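PDB 2A9S: competence/damage-inducible protein CinA from Agrobacterium tumefaciens, which is of unknown function but probably deamidates nicotinamide mononucleotide in pyridine nucleotide recycling. Local coordinates for residues E12-I17 against T157-L162; G37-A42 against A153-A158; Q85-M90 against A105-A110; A94-R99 against A127-N132; L123-T128 against H137-Y142. One frame throughout, in Å; residues are numbered along the deposited sequence. Where two conformers were deposited one is given.

Interaction 1. Residues E12-I17 against T157-L162; sequences ELARRI and TALEML
In Leu13, Ile17 and Leu159 alike the first torsion sets the gamma carbon (CG1 in Ile17) anti to the carbonyl carbon and beside the backbone N; in Ile17 an extended chi2 of 161° then carries CD1 across to the other helix. That methyl lies 3.6 Å from the backbone oxygen of Leu159 (CD1 to O) and 3.8 Å from Leu159 CD2, the two side chains meeting at about a right angle. The same methyl also touches Leu162, CD1 to CB 4.0 Å. The segments are short runs of helix 8-24 and helix 147-167, two neighbouring helices of an alpha/beta fold; their axes come within 9.5 Å and their N-to-C directions differ by 27°, a nearly parallel pairing. Nearer the start of both runs, Leu13 and Leu159 touch at their beta carbons, CB to CB 3.9 Å, and Leu159 CD1 lies 4.1 Å from the methyl CB of Ala14. Glu160 contributes the aliphatic part of its side chain, with CG 4.0 Å from Leu13 CD1, while its carboxylate continues outward. Behind the contact, Ile17 and Leu159 also touch Leu43, and Leu162 rests on Phe102 and Val104 of strand 102-108.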
# COMPACT_ATOMS: atom_id res chain seq x y z
N GLU A 12 15.17 3.68 -10.02
CA GLU A 12 16.50 4.22 -9.60
C GLU A 12 16.40 4.88 -8.22
O GLU A 12 17.26 4.64 -7.33
CB GLU A 12 17.05 5.24 -10.63
CG GLU A 12 18.52 5.68 -10.42
CD GLU A 12 19.09 6.76 -11.42
OE1 GLU A 12 18.34 7.64 -11.98
OE2 GLU A 12 20.34 6.74 -11.62
N LEU A 13 15.37 5.71 -8.02
CA LEU A 13 15.22 6.41 -6.74
C LEU A 13 14.96 5.41 -5.59
O LEU A 13 15.58 5.53 -4.52
CB LEU A 13 14.13 7.50 -6.80
CG LEU A 13 14.38 8.76 -7.64
CD1 LEU A 13 13.01 9.42 -7.91
CD2 LEU A 13 15.33 9.73 -6.96
N ALA A 14 14.06 4.45 -5.82
CA ALA A 14 13.77 3.42 -4.83
C ALA A 14 15.05 2.65 -4.49
O ALA A 14 15.37 2.39 -3.31
CB ALA A 14 12.65 2.48 -5.35
N ARG A 15 15.83 2.33 -5.53
CA ARG A 15 17.07 1.58 -5.34
C ARG A 15 18.04 2.39 -4.49
O ARG A 15 18.68 1.81 -3.62
CB ARG A 15 17.74 1.25 -6.69
CG ARG A 15 18.80 0.13 -6.58
CD ARG A 15 19.15 -0.47 -7.94
NE ARG A 15 17.99 -1.06 -8.61
CZ ARG A 15 17.45 -2.25 -8.31
NH1 ARG A 15 16.39 -2.69 -8.99
NH2 ARG A 15 17.95 -3.01 -7.35
N ARG A 16 18.11 3.71 -4.72
CA ARG A 16 18.99 4.61 -3.95
C ARG A 16 18.61 4.59 -2.46
O ARG A 16 19.46 4.47 -1.58
CB ARG A 16 19.00 6.03 -4.52
CG ARG A 16 19.61 7.03 -3.54
CD ARG A 16 20.16 8.26 -4.21
NE ARG A 16 20.82 9.11 -3.21
CZ ARG A 16 21.08 10.40 -3.40
NH1 ARG A 16 20.74 10.98 -4.54
NH2 ARG A 16 21.67 11.11 -2.45
N ILE A 17 17.31 4.65 -2.19
CA ILE A 17 16.83 4.65 -0.81
C ILE A 17 17.21 3.33 -0.11
O ILE A 17 17.73 3.36 1.02
CB ILE A 17 15.32 4.89 -0.76
CG1 ILE A 17 15.03 6.36 -1.20
CG2 ILE A 17 14.77 4.61 0.63
CD1 ILE A 17 13.55 6.58 -1.62
N THR A 157 8.18 12.22 -6.57
CA THR A 157 8.46 13.30 -5.62
C THR A 157 8.61 12.75 -4.19
O THR A 157 9.48 13.21 -3.45
CB THR A 157 7.37 14.38 -5.67
OG1 THR A 157 7.20 14.82 -7.03
CG2 THR A 157 7.72 15.57 -4.75
N ALA A 158 7.75 11.79 -3.81
CA ALA A 158 7.79 11.15 -2.49
C ALA A 158 9.18 10.54 -2.23
O ALA A 158 9.78 10.73 -1.15
CB ALA A 158 6.71 10.08 -2.43
N LEU A 159 9.70 9.84 -3.24
CA LEU A 159 11.01 9.19 -3.12
C LEU A 159 12.14 10.22 -3.04
O LEU A 159 13.05 10.08 -2.21
CB LEU A 159 11.23 8.18 -4.25
CG LEU A 159 10.18 7.02 -4.28
CD1 LEU A 159 10.56 6.05 -5.38
CD2 LEU A 159 10.01 6.27 -2.93
N GLU A 160 12.06 11.27 -3.86
CA GLU A 160 12.99 12.42 -3.80
C GLU A 160 13.06 13.02 -2.40
O GLU A 160 14.16 13.27 -1.87
CB GLU A 160 12.59 13.49 -4.82
CG GLU A 160 12.85 13.02 -6.26
CD GLU A 160 12.25 13.97 -7.31
OE1 GLU A 160 11.45 14.87 -6.93
OE2 GLU A 160 12.58 13.81 -8.50
N MET A 161 11.90 13.20 -1.78
CA MET A 161 11.81 13.75 -0.44
C MET A 161 12.38 12.86 0.66
O MET A 161 13.03 13.37 1.59
CB MET A 161 10.37 14.13 -0.10
CG MET A 161 9.85 15.30 -0.94
SD MET A 161 8.08 15.56 -0.73
CE MET A 161 7.97 16.04 1.01
N LEU A 162 12.15 11.54 0.59
CA LEU A 162 12.79 10.61 1.52
C LEU A 162 14.32 10.75 1.47
O LEU A 162 14.99 10.82 2.52
CB LEU A 162 12.38 9.16 1.23
CG LEU A 162 11.01 8.78 1.77
CD1 LEU A 162 10.66 7.33 1.27
CD2 LEU A 162 11.00 8.86 3.28

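Interaction 2. Residues G37-A42 against A153-A158; sequences GLIAGA and ATVRTA
Helix 38-42 and the 153-158 part of the long C-terminal helix pass each other at a crossing angle of -62°, with axes 9.7 Å apart. The backbones come nearest at Ile39 and Val155, whose CA atoms are 5.3 Å apart. Val155 fills this approach with both methyls: its chi1 of 170° sets CG1 anti to the backbone N, where it meets the Ala42 methyl (CG1 to CB 3.8 Å), and leaves CG2 to touch Leu38, 3.8 Å from its CB. The same CG2 is 4.0 Å from Ile39 CG1, and the Ile39 and Val155 side chains run antiparallel alongside one another. One turn further on, the tip of Ile39 presses on Ala158, CD1 to CB 3.5 Å, which marks tight packing. All five touching residues are buried and apolar. At the start of the short helix, Gly37 holds the N-cap position, and the Glu32 carboxylate accepts from the backbone nitrogens of Ile39 and Ala40. Around the contact, Ile10 of helix 8-24 touches Val155 and Ala42, Leu38 packs on Leu5 of the second subunit, and towards the sheet Ile39 rests on Val106 and Ala158 on Val104.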
# COMPACT_ATOMS: atom_id res chain seq x y z
N GLY A 37 -0.91 2.99 -2.49
CA GLY A 37 0.02 1.90 -2.17
C GLY A 37 1.22 1.83 -3.10
O GLY A 37 2.13 1.03 -2.85
N LEU A 38 1.23 2.61 -4.18
CA LEU A 38 2.32 2.57 -5.16
C LEU A 38 3.65 3.08 -4.62
O LEU A 38 4.68 2.74 -5.19
CB LEU A 38 1.99 3.33 -6.45
CG LEU A 38 0.78 2.79 -7.21
CD1 LEU A 38 0.52 3.64 -8.49
CD2 LEU A 38 0.99 1.30 -7.54
N ILE A 39 3.64 3.89 -3.55
CA ILE A 39 4.93 4.33 -3.00
C ILE A 39 5.62 3.13 -2.32
O ILE A 39 6.79 2.83 -2.62
CB ILE A 39 4.82 5.53 -2.01
CG1 ILE A 39 4.20 6.76 -2.70
CG2 ILE A 39 6.24 5.85 -1.45
CD1 ILE A 39 4.01 7.91 -1.76
N ALA A 40 4.89 2.47 -1.40
CA ALA A 40 5.39 1.20 -0.82
C ALA A 40 5.68 0.20 -1.95
O ALA A 40 6.68 -0.52 -1.88
CB ALA A 40 4.40 0.63 0.18
N GLY A 41 4.82 0.18 -2.98
CA GLY A 41 4.98 -0.73 -4.13
C GLY A 41 6.34 -0.51 -4.81
O GLY A 41 7.11 -1.44 -5.05
N ALA A 42 6.64 0.75 -5.10
CA ALA A 42 7.90 1.11 -5.73
C ALA A 42 9.11 0.74 -4.87
O ALA A 42 10.05 0.15 -5.37
CB ALA A 42 7.91 2.58 -6.13
N ALA A 153 3.92 10.55 -10.82
CA ALA A 153 4.60 11.81 -10.52
C ALA A 153 4.73 11.99 -9.00
O ALA A 153 5.79 12.40 -8.49
CB ALA A 153 3.80 13.00 -11.11
N THR A 154 3.66 11.62 -8.30
CA THR A 154 3.66 11.68 -6.83
C THR A 154 4.68 10.70 -6.21
O THR A 154 5.42 11.07 -5.27
CB THR A 154 2.23 11.45 -6.25
OG1 THR A 154 1.37 12.49 -6.74
CG2 THR A 154 2.23 11.50 -4.69
N VAL A 155 4.71 9.48 -6.73
CA VAL A 155 5.69 8.47 -6.26
C VAL A 155 7.10 9.03 -6.40
O VAL A 155 7.88 9.01 -5.43
CB VAL A 155 5.55 7.08 -6.99
CG1 VAL A 155 6.73 6.18 -6.63
CG2 VAL A 155 4.18 6.38 -6.66
N ARG A 156 7.41 9.57 -7.59
CA ARG A 156 8.72 10.18 -7.82
C ARG A 156 9.06 11.25 -6.74
O ARG A 156 10.10 11.19 -6.05
CB ARG A 156 8.77 10.80 -9.22
CG ARG A 156 10.15 11.49 -9.47
CD ARG A 156 10.25 12.09 -10.86
NE ARG A 156 10.15 11.05 -11.87
CZ ARG A 156 9.10 10.90 -12.68
NH1 ARG A 156 8.09 11.76 -12.61
NH2 ARG A 156 9.08 9.90 -13.58
N THR A 157 8.18 12.22 -6.57
CA THR A 157 8.46 13.30 -5.62
C THR A 157 8.61 12.75 -4.19
O THR A 157 9.48 13.21 -3.45
CB THR A 157 7.37 14.38 -5.67
OG1 THR A 157 7.20 14.82 -7.03
CG2 THR A 157 7.72 15.57 -4.75
N ALA A 158 7.75 11.79 -3.81
CA ALA A 158 7.79 11.15 -2.49
C ALA A 158 9.18 10.54 -2.23
O ALA A 158 9.78 10.73 -1.15
CB ALA A 158 6.71 10.08 -2.43

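Interaction 3. Residues Q85-M90 against A105-A110; sequences QTALQM and AVTGIA
Met90 and Ala105 meet inside a beta-alpha-beta crossover, in which strand 53-59 leads through three helices, the last of them 84-96, into the parallel strand 102-108. The helix and strand segments run in roughly opposing directions, 152° between them, and their axes approach to 7.3 Å. Small residues permit this closeness: the Ala105 methyl lies 3.6 Å from Met90 CB and, by its same CB atom, 3.6 Å from Ala87 O. Two residues along the strand, Thr107 also faces the helix. Its OG1 stands anti to the backbone N (chi1 179°) and bonds to Ala81 O, which puts CG2 in the crowded position between N and the carbonyl carbon. That methyl meets Ala87, CG2 to CB 4.1 Å. Thr86, whose own hydroxyl bonds to Gly80 O, comes near the same methyl more loosely. Val106 points its side chain the other way, towards Thr154 of helix 147-167, and offers only backbone to this side. Met90 completes the contact: its SD passes 4.0 Å from Thr107 CB, and the bend at chi3 (68°) then turns the terminal methyl CE to 3.5 Å from Val106 O.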
# COMPACT_ATOMS: atom_id res chain seq x y z
N GLN A 85 -1.91 20.61 6.10
CA GLN A 85 -2.20 20.15 7.46
C GLN A 85 -2.48 18.64 7.57
O GLN A 85 -1.98 17.97 8.48
CB GLN A 85 -3.35 20.95 8.07
CG GLN A 85 -3.00 22.44 8.31
CD GLN A 85 -3.13 23.33 7.04
OE1 GLN A 85 -3.49 22.86 5.94
NE2 GLN A 85 -2.84 24.62 7.21
N THR A 86 -3.30 18.12 6.66
CA THR A 86 -3.59 16.68 6.64
C THR A 86 -2.30 15.92 6.34
O THR A 86 -2.02 14.95 7.00
CB THR A 86 -4.73 16.31 5.67
OG1 THR A 86 -5.95 16.86 6.19
CG2 THR A 86 -4.87 14.78 5.56
N ALA A 87 -1.49 16.42 5.40
CA ALA A 87 -0.23 15.74 5.05
C ALA A 87 0.71 15.62 6.24
O ALA A 87 1.25 14.54 6.53
CB ALA A 87 0.47 16.43 3.87
N LEU A 88 0.89 16.75 6.94
CA LEU A 88 1.70 16.77 8.15
C LEU A 88 1.20 15.80 9.21
O LEU A 88 2.01 15.07 9.77
CB LEU A 88 1.78 18.19 8.73
CG LEU A 88 2.51 19.22 7.89
CD1 LEU A 88 2.34 20.60 8.55
CD2 LEU A 88 3.98 18.85 7.79
N GLN A 89 -0.10 15.75 9.46
CA GLN A 89 -0.65 14.82 10.47
C GLN A 89 -0.52 13.35 10.07
O GLN A 89 -0.19 12.49 10.90
CB GLN A 89 -2.09 15.15 10.82
CG GLN A 89 -2.16 16.45 11.60
CD GLN A 89 -3.51 16.73 12.18
OE1 GLN A 89 -4.50 16.10 11.81
NE2 GLN A 89 -3.58 17.70 13.08
N MET A 90 -0.75 13.06 8.79
CA MET A 90 -0.50 11.73 8.25
C MET A 90 0.96 11.28 8.48
O MET A 90 1.22 10.15 8.91
CB MET A 90 -0.84 11.68 6.75
CG MET A 90 -2.34 11.72 6.40
SD MET A 90 -2.72 11.83 4.60
CE MET A 90 -2.16 10.21 4.03
N ALA A 105 4.20 10.90 3.65
CA ALA A 105 2.75 10.93 3.54
C ALA A 105 2.34 11.74 2.31
O ALA A 105 2.93 12.78 2.04
CB ALA A 105 2.14 11.57 4.79
N VAL A 106 1.34 11.26 1.57
CA VAL A 106 0.85 11.99 0.39
C VAL A 106 -0.66 12.04 0.40
O VAL A 106 -1.33 11.03 0.73
CB VAL A 106 1.40 11.41 -0.97
CG1 VAL A 106 2.93 11.39 -0.98
CG2 VAL A 106 0.83 10.00 -1.27
N THR A 107 -1.22 13.21 0.05
CA THR A 107 -2.66 13.35 -0.08
C THR A 107 -2.91 14.30 -1.27
O THR A 107 -2.33 15.40 -1.31
CB THR A 107 -3.36 13.88 1.21
OG1 THR A 107 -4.77 14.00 0.96
CG2 THR A 107 -2.81 15.21 1.69
N GLY A 108 -3.67 13.82 -2.25
CA GLY A 108 -3.88 14.65 -3.45
C GLY A 108 -5.07 14.22 -4.28
O GLY A 108 -5.84 13.34 -3.86
N ILE A 109 -5.18 14.86 -5.46
CA ILE A 109 -6.29 14.62 -6.37
C ILE A 109 -5.76 14.05 -7.68
O ILE A 109 -5.23 14.79 -8.50
CB ILE A 109 -7.09 15.91 -6.67
CG1 ILE A 109 -7.52 16.54 -5.35
CG2 ILE A 109 -8.26 15.59 -7.57
CD1 ILE A 109 -8.03 17.99 -5.47
N ALA A 110 -5.87 12.73 -7.85
CA ALA A 110 -5.34 12.09 -9.07
C ALA A 110 -6.30 12.24 -10.26
O ALA A 110 -5.89 12.11 -11.42
CB ALA A 110 -4.97 10.60 -8.81

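Interaction 4. Residues A94-R99 against A127-N132; sequences ALYRSR and ATKARN
The end of helix 84-96 and the loop after it face the end of strand 123-130, with nearest CA atoms, those of Leu95 and Lys129, 7.2 Å apart. Leu95 fills the gap: chi1 of -178°, with CG anti to the backbone N, sends CG toward the strand. Of its two methyls, CD2 lies 3.6 Å from the carbonyl carbon C of Ala130 and 3.9 Å from Lys129 CG. The other, CD1, sits 3.8 Å from NE of Arg131, whose side chain it crosses obliquely. Arg131 bends at chi2 and folds back over the helix end. Its NH2 donates to Ser98 O at 2.8 Å, with an N-H...O angle of 132°, so the bond is short but well off straight. Ser98 O lies in the guanidinium plane, yet NH2 stands 47° above the plane of that carbonyl. Leu95 O is also close, 2.9 Å from NH2, but it lies over the guanidinium face, where the angle is too poor for a hydrogen bond. NE bonds instead to Ala100 O, and a water linking NH1 to Tyr96 O, at 3.1 Å and 3.0 Å respectively, extends the grip. The Tyr96 ring stands nearly perpendicular to the guanidinium, but since this side chain has two conformers its closest contacts are doubtful. Arg131 thus brings its positive group to backbone carbonyls of the turn that ends the helix; their dipoles, together with that of the helix C-terminus, would probably stabilise the charge, at an exposed edge where water takes part in the binding.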
# COMPACT_ATOMS: atom_id res chain seq x y z
N ALA A 94 2.06 8.19 10.76
CA ALA A 94 2.70 7.02 10.17
C ALA A 94 4.04 6.75 10.83
O ALA A 94 4.49 5.59 10.89
CB ALA A 94 2.89 7.18 8.66
N LEU A 95 4.66 7.80 11.34
CA LEU A 95 5.95 7.71 11.96
C LEU A 95 5.82 7.10 13.34
O LEU A 95 6.48 6.10 13.66
CB LEU A 95 6.63 9.10 12.03
CG LEU A 95 8.03 9.09 12.63
CD1 LEU A 95 9.00 8.26 11.82
CD2 LEU A 95 8.51 10.55 12.82
N TYR A 96 4.93 7.66 14.16
CA TYR A 96 4.81 7.22 15.56
C TYR A 96 3.86 6.02 15.79
O TYR A 96 3.77 5.51 16.91
CB TYR A 96 4.55 8.42 16.51
CG TYR A 96 5.69 9.43 16.51
CD1 TYR A 96 6.92 9.13 17.10
CD2 TYR A 96 5.55 10.68 15.90
CE1 TYR A 96 7.98 10.04 17.08
CE2 TYR A 96 6.60 11.59 15.88
CZ TYR A 96 7.80 11.27 16.46
OH TYR A 96 8.84 12.18 16.45
N ARG A 97 3.20 5.56 14.73
CA ARG A 97 2.54 4.25 14.73
C ARG A 97 3.35 3.19 13.94
O ARG A 97 2.79 2.24 13.36
CB ARG A 97 1.09 4.36 14.26
CG ARG A 97 0.24 5.14 15.26
CD ARG A 97 -1.10 5.52 14.72
NE ARG A 97 -1.82 6.45 15.61
CZ ARG A 97 -3.14 6.46 15.77
NH1 ARG A 97 -3.91 5.58 15.15
NH2 ARG A 97 -3.70 7.36 16.57
N SER A 98 4.67 3.36 13.93
CA SER A 98 5.57 2.42 13.28
C SER A 98 6.90 2.38 14.00
O SER A 98 7.10 3.13 14.98
CB SER A 98 5.78 2.81 11.82
OG SER A 98 6.77 3.81 11.69
N ARG A 99 7.80 1.53 13.51
CA ARG A 99 9.16 1.46 14.02
C ARG A 99 10.12 2.16 13.08
O ARG A 99 11.33 2.01 13.22
CB ARG A 99 9.61 -0.00 14.21
CG ARG A 99 8.57 -0.88 14.83
CD ARG A 99 9.19 -2.15 15.36
NE ARG A 99 8.58 -2.52 16.64
CZ ARG A 99 9.17 -2.34 17.82
NH1 ARG A 99 10.39 -1.82 17.91
NH2 ARG A 99 8.53 -2.70 18.93
N ALA A 127 4.48 15.22 2.56
CA ALA A 127 5.20 15.59 3.79
C ALA A 127 6.06 14.40 4.19
O ALA A 127 5.62 13.24 4.10
CB ALA A 127 4.24 15.95 4.91
N THR A 128 7.28 14.68 4.63
CA THR A 128 8.11 13.65 5.24
C THR A 128 8.52 14.10 6.64
O THR A 128 8.82 15.29 6.86
CB THR A 128 9.37 13.35 4.41
OG1 THR A 128 10.10 14.57 4.20
CG2 THR A 128 9.00 12.77 3.05
N LYS A 129 8.54 13.16 7.60
CA LYS A 129 8.95 13.50 8.97
C LYS A 129 9.99 12.52 9.52
O LYS A 129 10.00 11.35 9.15
CB LYS A 129 7.74 13.61 9.88
CG LYS A 129 8.06 14.14 11.28
CD LYS A 129 6.81 14.41 12.08
CE LYS A 129 7.22 14.98 13.44
NZ LYS A 129 6.04 15.52 14.16
N ALA A 130 10.91 13.03 10.34
CA ALA A 130 11.94 12.21 11.00
C ALA A 130 11.71 12.25 12.51
O ALA A 130 11.06 13.16 13.01
CB ALA A 130 13.31 12.75 10.70
N ARG A 131 12.22 11.24 13.21
CA ARG A 131 12.07 11.13 14.67
C ARG A 131 12.59 12.35 15.46
O ARG A 131 12.09 12.64 16.55
CB ARG A 131 12.79 9.87 15.17
CG ARG A 131 12.20 8.56 14.71
CD ARG A 131 10.99 8.21 15.53
NE ARG A 131 10.38 6.97 15.07
CZ ARG A 131 9.36 6.34 15.65
NH1 ARG A 131 8.84 6.79 16.79
NH2 ARG A 131 8.89 5.23 15.11
N ASN A 132 13.59 13.04 14.91
CA ASN A 132 14.17 14.25 15.53
C ASN A 132 13.28 15.49 15.38
O ASN A 132 13.64 16.61 15.80
CB ASN A 132 15.57 14.52 14.95
CG ASN A 132 15.52 15.03 13.52
OD1 ASN A 132 14.44 15.19 12.93
ND2 ASN A 132 16.70 15.31 12.95
O HOH W 1 6.61 4.95 17.79
O HOH W 2 7.96 14.74 16.69
O HOH W 3 10.96 11.09 18.46

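Interaction 5. Residues L123-T128 against H137-Y142; sequences LVHLAT and HHEMRY
His125 and His137 meet rim to rim, their planes only 14° apart, and are joined by an ND1 to NE2 hydrogen bond of 2.9 Å in which either could be the donor. At 168° it is nearly straight. His137 reaches it with CG anti to its backbone N, His125 with CG beside its own. Glu139 lies alongside His125 and extends in the same direction, its carboxylate turned 62° from the ring, and its CG also packs on Leu123 CD1 at 3.6 Å. NE and NH2 of Arg141 both donate to Glu139 OE2, at 2.8 Å and 2.9 Å, in a salt bridge in which the two nitrogens share one carboxylate oxygen; Leu123 CD1 sits over one face of the guanidinium. On the reverse face of the hairpin, Leu126 CD1 meets Met140 CG at 3.6 Å, and Val124 CG2 lies at the edge of the Tyr142 ring, 3.7 Å from CE2. Between these faces the antiparallel ladder is held by the hydrogen-bonded pairs Val124-Met140 and Leu126-His138. Strand 135-141 is the sheet's outermost strand within the chain; Tyr142 OH bonds to Thr157 of helix 147-167, whereas His125 and His137 face Arg84 of helix 84-96.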
# COMPACT_ATOMS: atom_id res chain seq x y z
N LEU A 123 -3.17 18.47 -7.90
CA LEU A 123 -2.68 19.07 -6.66
C LEU A 123 -2.36 17.96 -5.67
O LEU A 123 -3.22 17.12 -5.38
CB LEU A 123 -3.75 19.98 -6.02
CG LEU A 123 -3.45 20.41 -4.59
CD1 LEU A 123 -2.25 21.33 -4.50
CD2 LEU A 123 -4.66 21.04 -3.93
N VAL A 124 -1.14 17.94 -5.14
CA VAL A 124 -0.76 16.89 -4.21
C VAL A 124 0.06 17.54 -3.11
O VAL A 124 0.96 18.33 -3.40
CB VAL A 124 0.09 15.77 -4.89
CG1 VAL A 124 0.58 14.71 -3.83
CG2 VAL A 124 -0.65 15.08 -6.05
N HIS A 125 -0.26 17.22 -1.87
CA HIS A 125 0.53 17.67 -0.72
C HIS A 125 1.36 16.47 -0.24
O HIS A 125 0.81 15.38 -0.03
CB HIS A 125 -0.38 18.17 0.40
CG HIS A 125 -0.94 19.54 0.13
ND1 HIS A 125 -0.20 20.69 0.34
CD2 HIS A 125 -2.11 19.94 -0.40
CE1 HIS A 125 -0.91 21.74 -0.01
NE2 HIS A 125 -2.08 21.32 -0.45
N LEU A 126 2.67 16.68 -0.10
CA LEU A 126 3.57 15.62 0.36
C LEU A 126 4.29 16.13 1.60
O LEU A 126 4.69 17.32 1.68
CB LEU A 126 4.61 15.23 -0.71
CG LEU A 126 4.11 14.74 -2.07
CD1 LEU A 126 3.93 15.93 -3.03
CD2 LEU A 126 5.10 13.74 -2.65
N ALA A 127 4.48 15.22 2.56
CA ALA A 127 5.20 15.59 3.79
C ALA A 127 6.06 14.40 4.19
O ALA A 127 5.62 13.24 4.10
CB ALA A 127 4.24 15.95 4.91
N THR A 128 7.28 14.68 4.63
CA THR A 128 8.11 13.65 5.24
C THR A 128 8.52 14.10 6.64
O THR A 128 8.82 15.29 6.86
CB THR A 128 9.37 13.35 4.41
OG1 THR A 128 10.10 14.57 4.20
CG2 THR A 128 9.00 12.77 3.05
N HIS A 137 7.84 19.61 3.63
CA HIS A 137 6.56 19.58 2.89
C HIS A 137 6.70 20.24 1.52
O HIS A 137 7.38 21.25 1.37
CB HIS A 137 5.40 20.19 3.70
CG HIS A 137 4.21 20.59 2.88
ND1 HIS A 137 4.05 21.87 2.37
CD2 HIS A 137 3.12 19.89 2.47
CE1 HIS A 137 2.90 21.95 1.72
NE2 HIS A 137 2.32 20.76 1.75
N HIS A 138 6.08 19.64 0.51
CA HIS A 138 6.01 20.25 -0.82
C HIS A 138 4.60 20.17 -1.30
O HIS A 138 3.97 19.14 -1.16
CB HIS A 138 6.87 19.50 -1.81
CG HIS A 138 8.33 19.77 -1.67
ND1 HIS A 138 8.94 20.87 -2.25
CD2 HIS A 138 9.30 19.09 -1.02
CE1 HIS A 138 10.23 20.85 -1.96
NE2 HIS A 138 10.47 19.78 -1.21
N GLU A 139 4.11 21.27 -1.85
CA GLU A 139 2.86 21.28 -2.57
C GLU A 139 3.21 21.19 -4.05
O GLU A 139 3.98 22.00 -4.57
CB GLU A 139 2.08 22.57 -2.29
CG GLU A 139 0.77 22.62 -2.99
CD GLU A 139 0.13 23.96 -2.79
OE1 GLU A 139 0.14 24.43 -1.64
OE2 GLU A 139 -0.35 24.55 -3.78
N MET A 140 2.69 20.16 -4.70
CA MET A 140 2.89 19.98 -6.12
C MET A 140 1.60 20.22 -6.86
O MET A 140 0.50 19.96 -6.32
CB MET A 140 3.44 18.58 -6.44
CG MET A 140 4.70 18.24 -5.64
SD MET A 140 6.11 19.35 -5.99
CE MET A 140 6.60 18.78 -7.55
N ARG A 141 1.74 20.73 -8.08
CA ARG A 141 0.61 20.92 -9.00
C ARG A 141 1.03 20.31 -10.33
O ARG A 141 1.65 20.96 -11.17
CB ARG A 141 0.27 22.40 -9.12
CG ARG A 141 -0.37 22.91 -7.85
CD ARG A 141 -0.38 24.43 -7.71
NE ARG A 141 -1.06 24.75 -6.45
CZ ARG A 141 -2.37 24.93 -6.32
NH1 ARG A 141 -3.19 24.86 -7.36
NH2 ARG A 141 -2.88 25.19 -5.12
N TYR A 142 0.73 19.04 -10.50
CA TYR A 142 1.22 18.32 -11.66
C TYR A 142 0.37 18.63 -12.89
O TYR A 142 0.77 18.31 -14.00
CB TYR A 142 1.21 16.81 -11.38
CG TYR A 142 2.12 16.38 -10.24
CD1 TYR A 142 3.52 16.47 -10.35
CD2 TYR A 142 1.59 15.84 -9.07
CE1 TYR A 142 4.36 16.04 -9.31
CE2 TYR A 142 2.40 15.40 -8.04
CZ TYR A 142 3.79 15.51 -8.16
OH TYR A 142 4.58 15.07 -7.13

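In the fold
The contacts span the layers of one alpha/beta fold: interactions 1 and 2 on one side of the sheet, 3 and 4 on the other, 5 within it. Interactions 1 and 2 use adjoining turns of helix 147-167, share Thr157 and Ala158, and have centres 8 Å apart; Ala14 CB touches Ala42 O at 3.5 Å. Interactions 3 and 4, about 14 Å apart between centres, line helix 84-96. Val106 links the two sides: its strand faces Met90 in interaction 3, while its CG1 lies 3.7 Å from Ile39 CD1 of interaction 2. Interaction 5 continues the sheet, with His125 N 2.8 Å from Thr107 O, and joins the C-terminal helix through Tyr142 OH, 2.6 Å from Thr157 OG1.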